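Side-chain contacts in N-alpha-acetyltransferase 30 (Saccharomyces cerevisiae, PDB 6YGA), which catalyses the transfer of an acetyl group from acetyl-CoA to the N-terminal methionine of target proteins, as the catalytic subunit of the NatC complex: residues I95-V100 / L127-G132; A50-S55 / S88-H93; K139-Y144 / G149-L154; C67-H72 / Q108-D113. One frame throughout, in Å; residues are numbered along the deposited sequence.

Interaction 1: I95-V100 / L127-G132; sequences IAKKLV and LNLYEG. With EDO (1,2-ethanediol), chain K.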
# COMPACT_ATOMS: atom_id res chain seq x y z
N ILE A 95 -15.96 -17.67 22.88
CA ILE A 95 -17.00 -16.65 22.96
C ILE A 95 -17.01 -15.78 21.71
O ILE A 95 -18.07 -15.46 21.17
CB ILE A 95 -16.81 -15.80 24.23
CG1 ILE A 95 -16.81 -16.70 25.47
CG2 ILE A 95 -17.91 -14.76 24.35
CD1 ILE A 95 -16.56 -15.95 26.75
N ALA A 96 -15.82 -15.38 21.24
CA ALA A 96 -15.74 -14.57 20.02
C ALA A 96 -16.34 -15.31 18.83
O ALA A 96 -17.05 -14.72 18.01
CB ALA A 96 -14.29 -14.18 19.75
N LYS A 97 -16.07 -16.61 18.72
CA LYS A 97 -16.59 -17.38 17.60
C LYS A 97 -18.11 -17.43 17.63
O LYS A 97 -18.76 -17.36 16.58
CB LYS A 97 -16.01 -18.79 17.61
CG LYS A 97 -16.58 -19.71 16.54
CD LYS A 97 -15.83 -21.03 16.49
CE LYS A 97 -16.41 -21.96 15.44
NZ LYS A 97 -15.60 -23.19 15.29
N LYS A 98 -18.70 -17.53 18.82
CA LYS A 98 -20.16 -17.58 18.91
C LYS A 98 -20.78 -16.24 18.57
O LYS A 98 -21.86 -16.18 17.97
CB LYS A 98 -20.58 -18.04 20.31
CG LYS A 98 -21.98 -18.61 20.36
CD LYS A 98 -22.10 -19.81 19.44
CE LYS A 98 -23.52 -20.34 19.40
NZ LYS A 98 -23.61 -21.62 18.64
N LEU A 99 -20.12 -15.14 18.94
CA LEU A 99 -20.63 -13.82 18.59
C LEU A 99 -20.59 -13.59 17.09
O LEU A 99 -21.51 -13.00 16.52
CB LEU A 99 -19.83 -12.74 19.32
CG LEU A 99 -20.17 -12.49 20.79
CD1 LEU A 99 -19.08 -11.69 21.48
CD2 LEU A 99 -21.51 -11.78 20.91
N VAL A 100 -19.52 -14.04 16.42
CA VAL A 100 -19.46 -13.92 14.97
C VAL A 100 -20.55 -14.76 14.32
O VAL A 100 -21.22 -14.32 13.38
CB VAL A 100 -18.06 -14.31 14.46
CG1 VAL A 100 -18.02 -14.28 12.94
CG2 VAL A 100 -17.00 -13.38 15.03
N LEU A 127 -7.45 -14.52 11.94
CA LEU A 127 -7.45 -15.20 10.65
C LEU A 127 -7.94 -16.64 10.78
O LEU A 127 -8.72 -17.12 9.95
CB LEU A 127 -6.06 -15.17 10.02
CG LEU A 127 -5.54 -13.83 9.51
CD1 LEU A 127 -4.11 -13.94 9.00
CD2 LEU A 127 -6.46 -13.31 8.42
N ASN A 128 -7.49 -17.34 11.83
CA ASN A 128 -7.91 -18.72 12.02
C ASN A 128 -9.41 -18.80 12.30
O ASN A 128 -10.09 -19.72 11.83
CB ASN A 128 -7.11 -19.35 13.15
CG ASN A 128 -7.38 -20.84 13.30
OD1 ASN A 128 -6.71 -21.67 12.69
ND2 ASN A 128 -8.35 -21.18 14.13
N LEU A 129 -9.94 -17.84 13.06
CA LEU A 129 -11.37 -17.86 13.39
C LEU A 129 -12.23 -17.62 12.16
O LEU A 129 -13.21 -18.33 11.92
CB LEU A 129 -11.65 -16.82 14.48
CG LEU A 129 -13.07 -16.33 14.78
CD1 LEU A 129 -14.06 -17.48 14.92
CD2 LEU A 129 -13.05 -15.49 16.05
N TYR A 130 -11.87 -16.61 11.35
CA TYR A 130 -12.69 -16.24 10.21
C TYR A 130 -12.53 -17.20 9.04
O TYR A 130 -13.51 -17.63 8.43
CB TYR A 130 -12.36 -14.81 9.79
CG TYR A 130 -12.86 -13.78 10.77
CD1 TYR A 130 -14.17 -13.81 11.23
CD2 TYR A 130 -12.02 -12.80 11.27
CE1 TYR A 130 -14.64 -12.88 12.13
CE2 TYR A 130 -12.47 -11.86 12.19
CZ TYR A 130 -13.79 -11.91 12.61
OH TYR A 130 -14.26 -10.99 13.52
N GLU A 131 -11.28 -17.56 8.71
CA GLU A 131 -11.07 -18.47 7.58
C GLU A 131 -11.64 -19.85 7.86
O GLU A 131 -12.03 -20.56 6.93
CB GLU A 131 -9.58 -18.54 7.24
CG GLU A 131 -9.02 -17.23 6.72
CD GLU A 131 -7.51 -17.16 6.80
OE1 GLU A 131 -6.87 -18.17 7.15
OE2 GLU A 131 -6.96 -16.07 6.51
N GLY A 132 -11.71 -20.25 9.14
CA GLY A 132 -12.37 -21.49 9.49
C GLY A 132 -13.86 -21.50 9.22
O GLY A 132 -14.46 -22.58 9.16
C1 EDO K . -12.51 -7.90 12.49
O1 EDO K . -11.85 -8.59 13.57
C2 EDO K . -13.51 -6.92 13.07
O2 EDO K . -12.82 -5.96 13.87
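Leu129 and Tyr130 reach from one helix to Ala96, Lys97 and Val100 on another, a small case of helix packing by apolar atoms alone. The two helical segments run in roughly the same direction, their axes 10.8 Å apart at an angle of 36°, and no hydrogen bond passes between them.

Leu129 has CG anti to its backbone nitrogen (chi1 163°), which extends both methyls across the gap. CD1 lies 3.6 Å from CB of Lys97 and also touches its CA and CG, while CD2 settles 4.1 Å from CB of Ala96. Lys97 gives only the root of its chain; the rest runs on, fully extended.

The aromatic contact is made by an edge. Tyr130 sets out away from the first helix, but its ring turns back, and CG1 of Val100 meets CE1 in the ring plane at 3.7 Å. CG2 of Val100 comes almost as near, and both methyls touch this one carbon.

A polar contact comes from a crystallisation ethanediol, whose O1 makes a weak hydrogen bond with the Tyr130 hydroxyl at 3.4 Å. Val100 and Tyr130 both also pack on Leu84 of strand 76-86. Two helices gathered over the central sheet in this way are typical of the GNAT fold; in relatives the pyrophosphate of acetyl-CoA sits at the start of the helix equivalent to 95-109.

Interaction 2: A50-S55 / S88-H93; sequences AVDNKS and STYRGH
Asp52, the last residue of strand 47-52, and Tyr90, at the end of a short 3-10 turn, stand 9.3 Å apart between their CA atoms, and side chains alone close the gap. Both point across it. Asp52 has CG anti to the backbone nitrogen (chi1 -176°), which carries the carboxylate out toward the tyrosine, and the two side chains meet at about a right angle.

The centre of the contact is a hydrogen bond of 2.8 Å from Tyr90 OH to Asp52 OD2. It falls on the anti lone pair of OD2, the one directed away from OD1. The oxygen lies in the plane of the phenol ring at its edge, 3.3 Å from Tyr90 CE2, whereas the carboxylate is turned 87° against that ring. Beyond the strand the chain folds into a type I turn from Asp52 to Ser55, which brings Ser55 CB to 3.6 Å from Tyr90 OH.

Asp52 OD1 serves the strand's own end instead, accepting a weak bond from Lys54 N at 3.1 Å, in the manner of an Asx turn, and a further hydrogen bond from Glu2 N. Tyr90 meanwhile packs on Ile62 and Ile95. Arg91, Gly92 and His93 open the Arg-x-x-Gly-x-Ala signature of GNAT enzymes, probably the loop that binds the pyrophosphate of acetyl-CoA, as in relatives.

The chemistry is that of a buried acid shared out among donors: the phenol takes one oxygen, backbone amides the other. Such a division would hold the carboxylate's rotation and probably favour ionisation, tying the loop to the end of strand 47-52.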
# COMPACT_ATOMS: atom_id res chain seq x y z
N ALA A 50 -22.36 -10.57 24.84
CA ALA A 50 -22.27 -11.81 25.60
C ALA A 50 -22.18 -11.45 27.07
O ALA A 50 -21.39 -10.58 27.45
CB ALA A 50 -21.05 -12.64 25.17
N VAL A 51 -22.99 -12.11 27.90
CA VAL A 51 -22.99 -11.90 29.34
C VAL A 51 -22.83 -13.25 30.03
O VAL A 51 -23.26 -14.28 29.51
CB VAL A 51 -24.27 -11.18 29.83
CG1 VAL A 51 -24.41 -9.81 29.17
CG2 VAL A 51 -25.51 -12.03 29.60
N ASP A 52 -22.17 -13.24 31.19
CA ASP A 52 -22.01 -14.43 32.02
C ASP A 52 -23.12 -14.41 33.06
O ASP A 52 -23.11 -13.57 33.97
CB ASP A 52 -20.62 -14.47 32.67
CG ASP A 52 -20.37 -15.75 33.47
OD1 ASP A 52 -21.30 -16.58 33.62
OD2 ASP A 52 -19.24 -15.92 33.97
N ASN A 53 -24.08 -15.33 32.93
CA ASN A 53 -25.23 -15.31 33.82
C ASN A 53 -24.87 -15.73 35.23
O ASN A 53 -25.47 -15.25 36.20
CB ASN A 53 -26.33 -16.21 33.25
CG ASN A 53 -27.71 -15.61 33.40
OD1 ASN A 53 -27.95 -14.78 34.28
ND2 ASN A 53 -28.64 -16.03 32.55
N LYS A 54 -23.89 -16.62 35.38
CA LYS A 54 -23.46 -17.09 36.69
C LYS A 54 -22.32 -16.26 37.27
O LYS A 54 -21.78 -16.61 38.33
CB LYS A 54 -23.05 -18.56 36.62
CG LYS A 54 -24.21 -19.50 36.35
CD LYS A 54 -25.34 -19.25 37.32
CE LYS A 54 -26.65 -19.81 36.80
NZ LYS A 54 -27.80 -19.36 37.64
N SER A 55 -21.93 -15.18 36.60
CA SER A 55 -20.95 -14.26 37.14
C SER A 55 -21.56 -13.40 38.24
O SER A 55 -22.79 -13.26 38.35
CB SER A 55 -20.38 -13.36 36.04
OG SER A 55 -19.71 -12.23 36.58
N SER A 88 -10.65 -9.86 28.70
CA SER A 88 -9.42 -10.63 28.81
C SER A 88 -9.60 -11.88 29.67
O SER A 88 -9.02 -12.93 29.37
CB SER A 88 -8.31 -9.75 29.39
OG SER A 88 -7.06 -10.42 29.40
N THR A 89 -10.41 -11.79 30.72
CA THR A 89 -10.61 -12.94 31.60
C THR A 89 -11.43 -14.04 30.94
O THR A 89 -11.33 -15.20 31.36
CB THR A 89 -11.30 -12.50 32.90
OG1 THR A 89 -12.41 -11.65 32.58
CG2 THR A 89 -10.33 -11.75 33.79
N TYR A 90 -12.21 -13.72 29.91
CA TYR A 90 -13.11 -14.67 29.28
C TYR A 90 -12.58 -15.20 27.95
O TYR A 90 -13.31 -15.88 27.23
CB TYR A 90 -14.48 -14.04 29.08
CG TYR A 90 -15.30 -13.95 30.35
CD1 TYR A 90 -15.11 -12.90 31.24
CD2 TYR A 90 -16.25 -14.91 30.65
CE1 TYR A 90 -15.85 -12.81 32.41
CE2 TYR A 90 -17.00 -14.83 31.82
CZ TYR A 90 -16.79 -13.78 32.69
OH TYR A 90 -17.53 -13.70 33.84
N ARG A 91 -11.32 -14.92 27.62
CA ARG A 91 -10.77 -15.40 26.36
C ARG A 91 -10.45 -16.89 26.45
O ARG A 91 -10.17 -17.43 27.53
CB ARG A 91 -9.51 -14.61 25.99
CG ARG A 91 -9.74 -13.11 25.93
CD ARG A 91 -8.84 -12.44 24.91
NE ARG A 91 -9.15 -11.02 24.77
CZ ARG A 91 -8.39 -10.04 25.26
NH1 ARG A 91 -7.28 -10.32 25.92
NH2 ARG A 91 -8.75 -8.78 25.08
N GLY A 92 -10.50 -17.56 25.31
CA GLY A 92 -10.21 -18.98 25.23
C GLY A 92 -11.38 -19.90 25.45
O GLY A 92 -11.18 -21.10 25.66
N HIS A 93 -12.61 -19.38 25.41
CA HIS A 93 -13.81 -20.19 25.61
C HIS A 93 -14.73 -20.17 24.40
O HIS A 93 -15.91 -20.50 24.51
CB HIS A 93 -14.57 -19.72 26.86
CG HIS A 93 -13.78 -19.85 28.13
ND1 HIS A 93 -13.27 -21.05 28.57
CD2 HIS A 93 -13.43 -18.93 29.06
CE1 HIS A 93 -12.63 -20.86 29.71
NE2 HIS A 93 -12.72 -19.59 30.03

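Interaction 3: K139-Y144 / G149-L154; sequences KRMFRY and GDAFKL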
# COMPACT_ATOMS: atom_id res chain seq x y z
N LYS A 139 -7.90 -9.33 -0.62
CA LYS A 139 -7.11 -8.12 -0.82
C LYS A 139 -6.12 -7.98 0.32
O LYS A 139 -6.39 -8.41 1.44
CB LYS A 139 -8.02 -6.89 -0.90
CG LYS A 139 -7.38 -5.64 -1.47
CD LYS A 139 -8.41 -4.51 -1.55
CE LYS A 139 -7.92 -3.34 -2.37
NZ LYS A 139 -8.98 -2.31 -2.50
N ARG A 140 -4.98 -7.36 0.03
CA ARG A 140 -3.99 -7.02 1.03
C ARG A 140 -3.70 -5.53 0.93
O ARG A 140 -3.39 -5.02 -0.15
CB ARG A 140 -2.69 -7.82 0.85
CG ARG A 140 -1.73 -7.71 2.02
CD ARG A 140 -0.40 -8.40 1.71
NE ARG A 140 0.58 -8.24 2.78
CZ ARG A 140 1.02 -9.22 3.55
NH1 ARG A 140 0.56 -10.46 3.39
NH2 ARG A 140 1.92 -8.98 4.50
N MSE A 141 -3.81 -4.83 2.05
CA MSE A 141 -3.64 -3.37 2.06
C MSE A 141 -2.34 -2.96 2.73
O MSE A 141 -2.11 -3.28 3.90
CB MSE A 141 -4.84 -2.70 2.74
CG MSE A 141 -6.16 -2.94 2.03
SE MSE A 141 -6.98 -4.66 2.46
CE MSE A 141 -8.25 -4.07 3.81
N PHE A 142 -1.50 -2.26 1.98
CA PHE A 142 -0.15 -1.92 2.43
C PHE A 142 -0.20 -0.94 3.60
O PHE A 142 -0.73 0.17 3.48
CB PHE A 142 0.63 -1.33 1.26
CG PHE A 142 2.04 -0.94 1.60
CD1 PHE A 142 3.04 -1.90 1.68
CD2 PHE A 142 2.38 0.39 1.81
CE1 PHE A 142 4.34 -1.54 1.99
CE2 PHE A 142 3.68 0.75 2.11
CZ PHE A 142 4.66 -0.22 2.20
N ARG A 143 0.37 -1.36 4.74
CA ARG A 143 0.48 -0.53 5.94
C ARG A 143 -0.88 0.03 6.36
O ARG A 143 -0.99 1.17 6.82
CB ARG A 143 1.51 0.58 5.75
CG ARG A 143 2.93 0.07 5.60
CD ARG A 143 3.94 1.21 5.57
NE ARG A 143 3.88 2.03 6.78
CZ ARG A 143 4.50 1.73 7.91
NH1 ARG A 143 5.24 0.63 8.00
NH2 ARG A 143 4.39 2.54 8.96
N TYR A 144 -1.92 -0.79 6.20
CA TYR A 144 -3.27 -0.38 6.59
C TYR A 144 -3.35 -0.08 8.08
O TYR A 144 -4.08 0.82 8.50
CB TYR A 144 -4.25 -1.48 6.19
CG TYR A 144 -5.71 -1.16 6.40
CD1 TYR A 144 -6.45 -0.52 5.41
CD2 TYR A 144 -6.36 -1.51 7.57
CE1 TYR A 144 -7.80 -0.23 5.58
CE2 TYR A 144 -7.70 -1.23 7.76
CZ TYR A 144 -8.41 -0.59 6.76
OH TYR A 144 -9.75 -0.31 6.95
N GLY A 149 1.41 -3.08 10.61
CA GLY A 149 1.56 -3.87 9.41
C GLY A 149 0.37 -3.76 8.47
O GLY A 149 -0.52 -2.91 8.62
N ASP A 150 0.36 -4.66 7.49
CA ASP A 150 -0.66 -4.66 6.45
C ASP A 150 -1.97 -5.24 6.98
O ASP A 150 -2.07 -5.70 8.12
CB ASP A 150 -0.17 -5.46 5.24
CG ASP A 150 1.15 -4.95 4.69
OD1 ASP A 150 1.59 -3.86 5.11
OD2 ASP A 150 1.74 -5.63 3.82
N ALA A 151 -2.99 -5.21 6.13
CA ALA A 151 -4.28 -5.81 6.44
C ALA A 151 -4.66 -6.79 5.34
O ALA A 151 -4.19 -6.70 4.20
CB ALA A 151 -5.38 -4.76 6.58
N PHE A 152 -5.52 -7.73 5.71
CA PHE A 152 -6.23 -8.57 4.76
C PHE A 152 -7.69 -8.13 4.74
O PHE A 152 -8.27 -7.79 5.78
CB PHE A 152 -6.14 -10.05 5.14
CG PHE A 152 -4.83 -10.70 4.77
CD1 PHE A 152 -4.19 -10.39 3.59
CD2 PHE A 152 -4.25 -11.64 5.61
CE1 PHE A 152 -2.99 -10.99 3.25
CE2 PHE A 152 -3.05 -12.25 5.28
CZ PHE A 152 -2.42 -11.92 4.10
N LYS A 153 -8.28 -8.12 3.54
CA LYS A 153 -9.71 -7.94 3.38
C LYS A 153 -10.34 -9.32 3.23
O LYS A 153 -10.05 -10.03 2.27
CB LYS A 153 -10.01 -7.07 2.15
CG LYS A 153 -11.47 -6.71 1.96
CD LYS A 153 -11.65 -5.81 0.76
CE LYS A 153 -12.99 -5.11 0.80
NZ LYS A 153 -13.05 -4.00 -0.20
N LEU A 154 -11.17 -9.70 4.20
CA LEU A 154 -11.80 -11.01 4.23
C LEU A 154 -13.25 -10.89 3.80
O LEU A 154 -13.96 -9.97 4.22
CB LEU A 154 -11.72 -11.63 5.62
CG LEU A 154 -10.33 -11.78 6.22
CD1 LEU A 154 -10.38 -12.42 7.60
CD2 LEU A 154 -9.45 -12.58 5.29
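Strands 136-141 and 151-157 form an antiparallel beta hairpin at the edge of the GNAT sheet, with Arg140 opposite Phe152 in a non-hydrogen-bonded pair and Met141 opposite Ala151 in a hydrogen-bonded one. The latter pair is joined both ways, Met141 N to Ala151 O at 2.9 Å and Ala151 N to Met141 O at 3.1 Å. Past Met141 a type II turn leads to Tyr144 and the connecting loop; in related N-terminal acetyltransferases this loop borders the peptide site.

Asp150 ties that turn to the strand. Its OD2 takes the NE of Arg140 at 3.0 Å on the anti lone pair, a salt bridge in the guanidinium plane, the carboxylate standing 89° to it; NH2 adds only a weak bond. OD1 receives Arg143 N at 2.8 Å from above the carboxylate plane.

The extended chain of Arg140 runs beside Phe152. NH1 comes within 3.4 Å of Phe152 CZ, the guanidinium nearly perpendicular to the ring, and the same NH1 is hydrogen-bonded to Leu457 O of N-alpha-acetyltransferase 35. Phe142 stacks edge-to-face on Tyr107 of that subunit, so this end of the hairpin forms part of the interface with it.

The face bearing Met141 and Ala151 mixes an apolar patch with two extended lysines packed by their aliphatic chains, Lys139 CB lying 3.6 Å from Lys153 CB. Tyr144 CB rests 3.5 Å from Ala151 CB, and the doubly bent selenomethionine Met141 brings its CE near the same methyl and 4.2 Å above one face of the Tyr144 ring, offset toward the rim.

Interaction 4: C67-H72 / Q108-D113; sequences CKMDPH and QREHCD. With EDO (1,2-ethanediol), chain J.
Met69 and Cys112 meet where strand 61-72 passes the end of helix 95-109, a helix closed by a Schellman motif. His111, with positive phi, is the C-prime residue: its N returns to Gln108 O at 2.8 Å, and Cys112 N reaches Met107 O. This reversal directs the chain back toward the sheet of the GNAT fold.

The contact turns on how Met69, modelled as selenomethionine, is oriented. CG sits between the backbone nitrogen and the carbonyl carbon, the crowded position (chi1 65°), and the chain then extends before bending at its last torsion. It thereby lies across the helix end with its selenium and terminal methyl in the gap. Against Glu110 it crosses at about a right angle, SE lying 3.8 Å from Glu110 CB. Glu110 contributes the base of its side chain and its carbonyl; its carboxylate belongs elsewhere, in a salt bridge to Lys106. Cys112 instead directs its sulfur at Met69, with SG 3.8 Å from both CB and SE, so that the thiol fits into the angle of the longer chain. Met69 packs on Leu77 and Leu46 as well, which joins the helix end to two neighbouring parts of the fold.

On the other side of the strand Asp70 turns away, and its OD2 holds Lys68 NZ in a salt bridge of 2.9 Å. The carbonyl O of Met69 accepts a bond from O1 of a crystallisation ethanediol at 3.2 Å.

The methyl CE of Met69 is wedged between two atoms of the turn that follows the helix, 3.3 Å from Glu110 O and 3.5 Å from Cys112 SG.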
# COMPACT_ATOMS: atom_id res chain seq x y z
N CYS A 67 -21.89 -4.57 14.00
CA CYS A 67 -21.97 -4.80 12.57
C CYS A 67 -22.87 -3.77 11.90
O CYS A 67 -23.70 -3.12 12.54
CB CYS A 67 -22.51 -6.21 12.27
SG CYS A 67 -21.55 -7.52 13.06
N LYS A 68 -22.68 -3.62 10.59
CA LYS A 68 -23.54 -2.81 9.74
C LYS A 68 -23.77 -3.55 8.44
O LYS A 68 -23.10 -4.55 8.14
CB LYS A 68 -22.92 -1.43 9.46
CG LYS A 68 -21.91 -1.45 8.32
CD LYS A 68 -21.27 -0.09 8.08
CE LYS A 68 -20.54 -0.06 6.75
NZ LYS A 68 -21.49 -0.16 5.60
N MSE A 69 -24.74 -3.07 7.66
CA MSE A 69 -24.93 -3.58 6.31
C MSE A 69 -25.42 -2.47 5.38
O MSE A 69 -26.20 -1.61 5.77
CB MSE A 69 -25.91 -4.75 6.29
CG MSE A 69 -27.33 -4.41 6.71
SE MSE A 69 -28.40 -6.02 6.98
CE MSE A 69 -28.91 -6.38 5.13
N ASP A 70 -24.93 -2.50 4.15
CA ASP A 70 -25.27 -1.50 3.15
C ASP A 70 -25.23 -2.17 1.79
O ASP A 70 -24.52 -3.17 1.62
CB ASP A 70 -24.30 -0.31 3.18
CG ASP A 70 -24.72 0.77 4.16
OD1 ASP A 70 -25.94 1.02 4.28
OD2 ASP A 70 -23.84 1.38 4.81
N PRO A 71 -25.97 -1.66 0.81
CA PRO A 71 -25.81 -2.16 -0.56
C PRO A 71 -24.41 -1.86 -1.07
O PRO A 71 -23.87 -0.77 -0.87
CB PRO A 71 -26.88 -1.39 -1.35
CG PRO A 71 -27.15 -0.17 -0.53
CD PRO A 71 -27.01 -0.62 0.90
N HIS A 72 -23.80 -2.85 -1.70
CA HIS A 72 -22.51 -2.69 -2.36
C HIS A 72 -22.72 -2.80 -3.86
O HIS A 72 -23.48 -3.66 -4.32
CB HIS A 72 -21.49 -3.73 -1.89
CG HIS A 72 -20.08 -3.41 -2.29
ND1 HIS A 72 -19.36 -4.17 -3.19
CD2 HIS A 72 -19.24 -2.42 -1.91
CE1 HIS A 72 -18.16 -3.66 -3.35
NE2 HIS A 72 -18.06 -2.59 -2.58
N GLN A 108 -27.36 -12.92 7.48
CA GLN A 108 -27.86 -13.82 6.44
C GLN A 108 -29.38 -13.82 6.41
O GLN A 108 -29.99 -13.78 5.33
CB GLN A 108 -27.33 -15.23 6.66
CG GLN A 108 -27.86 -16.23 5.64
CD GLN A 108 -27.14 -17.56 5.70
OE1 GLN A 108 -27.02 -18.16 6.77
NE2 GLN A 108 -26.66 -18.03 4.56
N ARG A 109 -30.02 -13.85 7.58
CA ARG A 109 -31.48 -13.77 7.63
C ARG A 109 -31.97 -12.40 7.17
O ARG A 109 -33.13 -12.29 6.76
CB ARG A 109 -31.98 -14.08 9.05
CG ARG A 109 -31.95 -15.56 9.40
CD ARG A 109 -32.53 -15.86 10.78
NE ARG A 109 -31.58 -15.58 11.86
CZ ARG A 109 -31.73 -14.60 12.75
NH1 ARG A 109 -32.79 -13.80 12.70
NH2 ARG A 109 -30.82 -14.41 13.69
N GLU A 110 -31.12 -11.38 7.22
CA GLU A 110 -31.43 -10.09 6.63
C GLU A 110 -31.04 -10.01 5.16
O GLU A 110 -31.03 -8.91 4.59
CB GLU A 110 -30.76 -8.97 7.42
CG GLU A 110 -31.31 -8.80 8.83
CD GLU A 110 -32.81 -8.55 8.85
OE1 GLU A 110 -33.31 -7.82 7.97
OE2 GLU A 110 -33.50 -9.09 9.75
N HIS A 111 -30.72 -11.15 4.53
CA HIS A 111 -30.53 -11.25 3.09
C HIS A 111 -29.23 -10.59 2.63
O HIS A 111 -29.13 -10.15 1.48
CB HIS A 111 -31.73 -10.67 2.33
CG HIS A 111 -33.05 -11.23 2.77
ND1 HIS A 111 -33.91 -10.55 3.61
CD2 HIS A 111 -33.65 -12.40 2.48
CE1 HIS A 111 -34.99 -11.28 3.81
NE2 HIS A 111 -34.86 -12.41 3.14
N CYS A 112 -28.23 -10.50 3.51
CA CYS A 112 -26.90 -10.09 3.08
C CYS A 112 -26.36 -11.10 2.08
O CYS A 112 -26.52 -12.31 2.25
CB CYS A 112 -25.96 -9.97 4.28
SG CYS A 112 -26.07 -8.40 5.17
N ASP A 113 -25.75 -10.60 1.02
CA ASP A 113 -25.13 -11.46 0.02
C ASP A 113 -23.70 -11.84 0.39
O ASP A 113 -23.18 -12.83 -0.14
CB ASP A 113 -25.13 -10.77 -1.35
CG ASP A 113 -26.54 -10.53 -1.86
OD1 ASP A 113 -27.31 -11.50 -1.99
OD2 ASP A 113 -26.88 -9.36 -2.14
C1 EDO J . -29.64 -2.83 4.15
O1 EDO J . -29.00 -1.54 4.14
C2 EDO J . -31.09 -2.70 3.70
O2 EDO J . -31.15 -2.23 2.35

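Helix 95-109 relates three of the contacts: interaction 1 uses its first turns and interaction 4 its end, while interaction 2 holds the loop that leads into it. Interactions 1 and 2 touch directly, Ile95 CD1 lying 3.3 Å from Tyr90 O. On the other flank, interaction 1 meets the hairpin of interaction 3, with Tyr130 CB 3.8 Å from Leu154 CD1. Interactions 2 and 3, about 30 Å apart between centres, lie on opposite sides of the chain's centre and reach the same sheet. In GNAT relatives the pyrophosphate of acetyl-CoA binds the loop equivalent to that of interaction 2 and the start of the following helix; no cofactor is bound in this apo structure.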